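Local atomic coordinates of uncharacterized protein (Bacteroides uniformis ATCC 8492, PDB entry 4Q68), a protein that is probably an N-acetylmuramoyl-L-alanine amidase of the NlpC/P60 type, cleaving the bond that joins sugar and peptide in bacterial cell-wall peptidoglycan. Residues 118-122 and 183-187; 160-165 and 219-225. One frame throughout, in Å; residues are numbered along the deposited sequence.

Contact 1 of 2, residues 118-122 and 183-187; sequences LSISY and TPGLD. With NA (sodium ion), chain C.
A sodium site sits in the turn between strands 176-181 and 188-197, and this turn packs against the loop leading into helix 122-125. Thr183 to Leu186 form a type II beta turn: Pro184 at -59/132, Gly185 at 80/3, closed by Leu186 N to Thr183 O at 3.2 Å. The ion is held by Thr183 O (2.6 Å), Leu186 O (2.2 Å), Thr181 O and waters 1, 3 and 4 at 2.4-2.5 Å. The extended loop 118-120 passes closest where the CA atoms of Ile120 and Gly185 lie 4.3 Å apart. Gly185 O takes two backbone hydrogen bonds, from Ser121 N and Tyr122 N, both 2.9 Å, so the beta hairpin turn is tied to the start of the helix, with Ser121 at the N-cap position. Glycine suits this spot: besides the positive phi, a CB would clash with Ser121 OG. Gly185 CA makes a CA-H...O contact with Ser119 O (3.3 Å), and water 2 bridges Gly185 N and Ser119 OG, 3.0 Å from each. Tyr122 (chi1 t) brings its ring edge to Pro184 O, 3.6 Å from CD2. Ile120 (m, t) reaches Asp187, CD1 to CG 3.7 Å, while Asp187 OD2 accepts from Ala92 N.

Contact 2 of 2, residues 160-165 and 219-225; sequences KAKLPA and PLSQMLK
Lys160 begins a short 3-10 turn, 160-162, and stretches its side chain along the C-terminal part of helix 220-225. With chi1 p and the rest trans, it puts NZ 2.9 Å from Leu224 O, a hydrogen bond; NZ also donates to Trp230 O and, at 2.7 Å, to water 6, which donates to Lys225 O. Lys160 CB packs 3.6 Å from Leu224 CB. The CA atoms come nearest at Ala165 and Ser221 (5.3 Å) and at Lys160 and Leu224 (6.2 Å). Leu163 (t, p) points into the helix face between successive turns, its CD2 3.7 Å from Leu220 CG and 3.9 Å from Leu224 CD1. Loop and helix lie side by side against the seven-stranded antiparallel sheet, Leu163 and Leu220 both on Leu201, Leu220 also on Ile177, Leu224 on Ile179. Ser221 (chi1 p) faces the loop, its CB 3.2 Å from Leu163 O and its OG 3.2 Å from Ala165 CA. Water 5 bridges Lys160 O and Ser221 O, 2.8 Å each. At the N-cap position, Pro219 CG touches Ala165 CB at 4.1 Å.

The two contacts lie about 22 Å apart between centres, with nearest atoms about 10 Å apart, so they do not touch. Their segments alternate along the chain: 118-122, 160-165, 183-187, 219-225. Strand 176-181 relates both: it follows the loop holding 160-165, runs into the turn of contact 1, and carries Ile177 and Ile179, on which the helix of contact 2 rests. In contact 1 a turn joining neighbouring strands of the main antiparallel sheet meets the entry to a helix; in contact 2 a loop and helix 220-225 pack beside that sheet. Together they join parts distant in sequence around the sheet of one amidase-like fold.

Contact 1 of 2, residues 118-122 and 183-187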
loop_
_atom_site.group_PDB
_atom_site.type_symbol
_atom_site.label_atom_id
_atom_site.label_comp_id
_atom_site.label_asym_id
_atom_site.label_seq_id
_atom_site.Cartn_x
_atom_site.Cartn_y
_atom_site.Cartn_z
ATOM N N LEU A 118 1.399 -15.550 -6.329
ATOM C CA LEU A 118 2.331 -14.852 -5.466
ATOM C C LEU A 118 3.576 -15.688 -5.203
ATOM O O LEU A 118 3.510 -16.894 -4.968
ATOM C CB LEU A 118 1.668 -14.491 -4.143
ATOM C CG LEU A 118 0.522 -13.477 -4.228
ATOM C CD1 LEU A 118 -0.143 -13.357 -2.864
ATOM C CD2 LEU A 118 1.008 -12.118 -4.713
ATOM N N SER A 119 4.716 -15.012 -5.227
ATOM C CA SER A 119 5.991 -15.597 -4.870
ATOM C C SER A 119 6.706 -14.559 -4.006
ATOM O O SER A 119 7.299 -13.613 -4.534
ATOM C CB SER A 119 6.754 -15.947 -6.149
ATOM O OG SER A 119 8.032 -16.452 -5.857
ATOM N N ILE A 120 6.586 -14.717 -2.695
ATOM C CA ILE A 120 7.036 -13.717 -1.746
ATOM C C ILE A 120 8.095 -14.314 -0.847
ATOM O O ILE A 120 7.874 -15.314 -0.180
ATOM C CB ILE A 120 5.833 -13.143 -0.958
ATOM C CG1 ILE A 120 4.882 -12.389 -1.903
ATOM C CG2 ILE A 120 6.314 -12.237 0.150
ATOM C CD1 ILE A 120 3.566 -11.930 -1.269
ATOM N N SER A 121 9.262 -13.680 -0.851
ATOM C CA SER A 121 10.427 -14.141 -0.101
ATOM C C SER A 121 11.526 -13.092 0.069
ATOM O O SER A 121 12.587 -13.407 0.594
ATOM C CB SER A 121 11.043 -15.374 -0.773
ATOM O OG SER A 121 11.517 -15.038 -2.055
ATOM N N TYR A 122 11.302 -11.848 -0.369
ATOM C CA TYR A 122 12.407 -10.875 -0.455
ATOM C C TYR A 122 13.069 -10.608 0.891
ATOM O O TYR A 122 14.295 -10.555 0.991
ATOM C CB TYR A 122 11.892 -9.574 -1.066
ATOM C CG TYR A 122 12.966 -8.588 -1.387
ATOM C CD1 TYR A 122 13.420 -7.695 -0.439
ATOM C CD2 TYR A 122 13.527 -8.536 -2.654
ATOM C CE1 TYR A 122 14.419 -6.777 -0.734
ATOM C CE2 TYR A 122 14.533 -7.625 -2.961
ATOM C CZ TYR A 122 14.975 -6.754 -1.992
ATOM O OH TYR A 122 15.962 -5.829 -2.262
ATOM N N THR A 183 10.298 -7.755 -9.474
ATOM C CA THR A 183 11.406 -8.017 -8.571
ATOM C C THR A 183 11.214 -9.401 -7.957
ATOM O O THR A 183 10.165 -9.680 -7.389
ATOM C CB THR A 183 11.465 -6.944 -7.486
ATOM O OG1 THR A 183 11.868 -5.713 -8.094
ATOM C CG2 THR A 183 12.418 -7.318 -6.364
ATOM N N PRO A 184 12.230 -10.275 -8.045
ATOM C CA PRO A 184 12.069 -11.611 -7.466
ATOM C C PRO A 184 11.784 -11.551 -5.973
ATOM O O PRO A 184 12.471 -10.864 -5.214
ATOM C CB PRO A 184 13.410 -12.273 -7.766
ATOM C CG PRO A 184 13.842 -11.628 -9.036
ATOM C CD PRO A 184 13.444 -10.193 -8.885
ATOM N N GLY A 185 10.773 -12.304 -5.559
ATOM C CA GLY A 185 10.405 -12.419 -4.164
ATOM C C GLY A 185 9.571 -11.272 -3.621
ATOM O O GLY A 185 9.262 -11.285 -2.422
ATOM N N LEU A 186 9.195 -10.306 -4.453
ATOM C CA LEU A 186 8.437 -9.156 -3.988
ATOM C C LEU A 186 7.200 -8.998 -4.837
ATOM O O LEU A 186 7.273 -9.046 -6.051
ATOM C CB LEU A 186 9.301 -7.897 -4.068
ATOM C CG LEU A 186 8.679 -6.629 -3.502
ATOM C CD1 LEU A 186 8.356 -6.746 -2.016
ATOM C CD2 LEU A 186 9.597 -5.454 -3.778
ATOM N N ASP A 187 6.059 -8.753 -4.197
ATOM C CA ASP A 187 4.789 -8.663 -4.895
ATOM C C ASP A 187 4.442 -7.260 -5.389
ATOM O O ASP A 187 3.907 -7.104 -6.489
ATOM C CB ASP A 187 3.651 -9.203 -4.022
ATOM C CG ASP A 187 3.521 -8.509 -2.681
ATOM O OD1 ASP A 187 4.558 -8.286 -2.030
ATOM O OD2 ASP A 187 2.368 -8.204 -2.304
HETATM NA NA NA C . 7.699 -10.052 -7.988
HETATM O O HOH W 1 7.846 -12.262 -6.842
HETATM O O HOH W 2 10.161 -14.729 -7.183
HETATM O O HOH W 3 8.058 -11.369 -9.973
HETATM O O HOH W 4 5.469 -10.969 -8.111
#

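Contact 2 of 2, residues 160-165 and 219-225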
loop_
_atom_site.group_PDB
_atom_site.type_symbol
_atom_site.label_atom_id
_atom_site.label_comp_id
_atom_site.label_asym_id
_atom_site.label_seq_id
_atom_site.Cartn_x
_atom_site.Cartn_y
_atom_site.Cartn_z
ATOM N N LYS A 160 -0.133 -3.861 -16.947
ATOM C CA LYS A 160 -0.001 -2.453 -17.275
ATOM C C LYS A 160 -0.435 -2.093 -18.691
ATOM O O LYS A 160 -0.958 -0.994 -18.887
ATOM C CB LYS A 160 1.396 -1.933 -16.966
ATOM C CG LYS A 160 2.512 -2.493 -17.778
ATOM C CD LYS A 160 3.763 -1.810 -17.296
ATOM C CE LYS A 160 4.988 -2.317 -17.963
ATOM N NZ LYS A 160 6.207 -1.776 -17.307
ATOM N N ALA A 161 -0.285 -2.988 -19.658
ATOM C CA ALA A 161 -0.730 -2.682 -21.022
ATOM C C ALA A 161 -2.242 -2.527 -21.135
ATOM O O ALA A 161 -2.711 -1.946 -22.105
ATOM C CB ALA A 161 -0.228 -3.718 -22.000
ATOM N N LYS A 162 -2.979 -3.023 -20.141
ATOM C CA LYS A 162 -4.432 -2.972 -20.142
ATOM C C LYS A 162 -4.975 -1.781 -19.363
ATOM O O LYS A 162 -6.191 -1.658 -19.214
ATOM C CB LYS A 162 -4.999 -4.289 -19.619
ATOM C CG LYS A 162 -4.596 -5.470 -20.484
ATOM C CD LYS A 162 -5.286 -6.750 -20.079
ATOM C CE LYS A 162 -4.806 -7.929 -20.906
ATOM N NZ LYS A 162 -5.593 -9.149 -20.618
ATOM N N LEU A 163 -4.092 -0.887 -18.897
ATOM C CA LEU A 163 -4.523 0.339 -18.226
ATOM C C LEU A 163 -4.415 1.537 -19.163
ATOM O O LEU A 163 -3.307 1.952 -19.485
ATOM C CB LEU A 163 -3.682 0.621 -16.982
ATOM C CG LEU A 163 -4.164 1.877 -16.233
ATOM C CD1 LEU A 163 -5.557 1.699 -15.631
ATOM C CD2 LEU A 163 -3.193 2.246 -15.143
ATOM N N PRO A 164 -5.552 2.110 -19.591
ATOM C CA PRO A 164 -5.472 3.309 -20.410
ATOM C C PRO A 164 -5.064 4.550 -19.618
ATOM O O PRO A 164 -5.222 4.615 -18.398
ATOM C CB PRO A 164 -6.912 3.477 -20.911
ATOM C CG PRO A 164 -7.549 2.132 -20.741
ATOM C CD PRO A 164 -6.932 1.614 -19.499
ATOM N N ALA A 165 -4.607 5.561 -20.335
ATOM C CA ALA A 165 -4.336 6.856 -19.724
ATOM C C ALA A 165 -5.557 7.427 -19.010
ATOM O O ALA A 165 -5.421 8.022 -17.944
ATOM C CB ALA A 165 -3.830 7.834 -20.776
ATOM N N PRO A 219 0.034 10.226 -16.561
ATOM C CA PRO A 219 -0.955 9.277 -16.085
ATOM C C PRO A 219 -0.319 8.041 -15.463
ATOM O O PRO A 219 0.827 7.679 -15.763
ATOM C CB PRO A 219 -1.738 8.928 -17.356
ATOM C CG PRO A 219 -1.513 10.091 -18.274
ATOM C CD PRO A 219 -0.117 10.502 -17.996
ATOM N N LEU A 220 -1.084 7.381 -14.611
ATOM C CA LEU A 220 -0.648 6.123 -14.023
ATOM C C LEU A 220 -0.168 5.134 -15.100
ATOM O O LEU A 220 0.843 4.455 -14.912
ATOM C CB LEU A 220 -1.781 5.536 -13.180
ATOM C CG LEU A 220 -1.535 4.189 -12.510
ATOM C CD1 LEU A 220 -0.323 4.177 -11.624
ATOM C CD2 LEU A 220 -2.785 3.774 -11.738
ATOM N N SER A 221 -0.871 5.067 -16.227
ATOM C CA SER A 221 -0.465 4.194 -17.318
ATOM C C SER A 221 0.979 4.466 -17.739
ATOM O O SER A 221 1.730 3.537 -18.042
ATOM C CB SER A 221 -1.389 4.378 -18.518
ATOM O OG SER A 221 -1.436 5.740 -18.901
ATOM N N GLN A 222 1.356 5.744 -17.819
ATOM C CA GLN A 222 2.712 6.131 -18.216
ATOM C C GLN A 222 3.721 5.808 -17.119
ATOM O O GLN A 222 4.842 5.390 -17.400
ATOM C CB GLN A 222 2.773 7.625 -18.560
ATOM C CG GLN A 222 4.090 8.072 -19.178
ATOM C CD GLN A 222 4.320 7.503 -20.540
ATOM O OE1 GLN A 222 5.407 6.972 -20.841
ATOM N NE2 GLN A 222 3.319 7.601 -21.387
HETATM N N MSE A 223 3.346 6.044 -15.865
HETATM C CA MSE A 223 4.216 5.666 -14.748
HETATM C C MSE A 223 4.587 4.198 -14.855
HETATM O O MSE A 223 5.751 3.815 -14.667
HETATM C CB MSE A 223 3.514 5.891 -13.413
HETATM C CG MSE A 223 3.236 7.345 -13.074
HETATM SE SE MSE A 223 2.299 7.524 -11.378
HETATM C CE MSE A 223 3.619 6.693 -10.205
ATOM N N LEU A 224 3.608 3.361 -15.159
ATOM C CA LEU A 224 3.867 1.932 -15.297
ATOM C C LEU A 224 4.770 1.649 -16.502
ATOM O O LEU A 224 5.732 0.896 -16.401
ATOM C CB LEU A 224 2.554 1.156 -15.407
ATOM C CG LEU A 224 1.584 1.293 -14.227
ATOM C CD1 LEU A 224 0.263 0.640 -14.540
ATOM C CD2 LEU A 224 2.159 0.684 -12.954
ATOM N N LYS A 225 4.481 2.270 -17.634
ATOM C CA LYS A 225 5.279 2.076 -18.842
ATOM C C LYS A 225 6.753 2.419 -18.590
ATOM O O LYS A 225 7.649 1.760 -19.117
ATOM C CB LYS A 225 4.695 2.946 -19.965
ATOM C CG LYS A 225 5.144 2.613 -21.371
ATOM C CD LYS A 225 4.312 3.377 -22.407
ATOM C CE LYS A 225 4.822 3.155 -23.824
ATOM N NZ LYS A 225 3.792 3.500 -24.842
HETATM O O HOH W 5 1.105 0.950 -18.928
HETATM O O HOH W 6 7.995 -1.234 -19.294
HETATM O O HOH W 7 -3.647 5.914 -16.221
#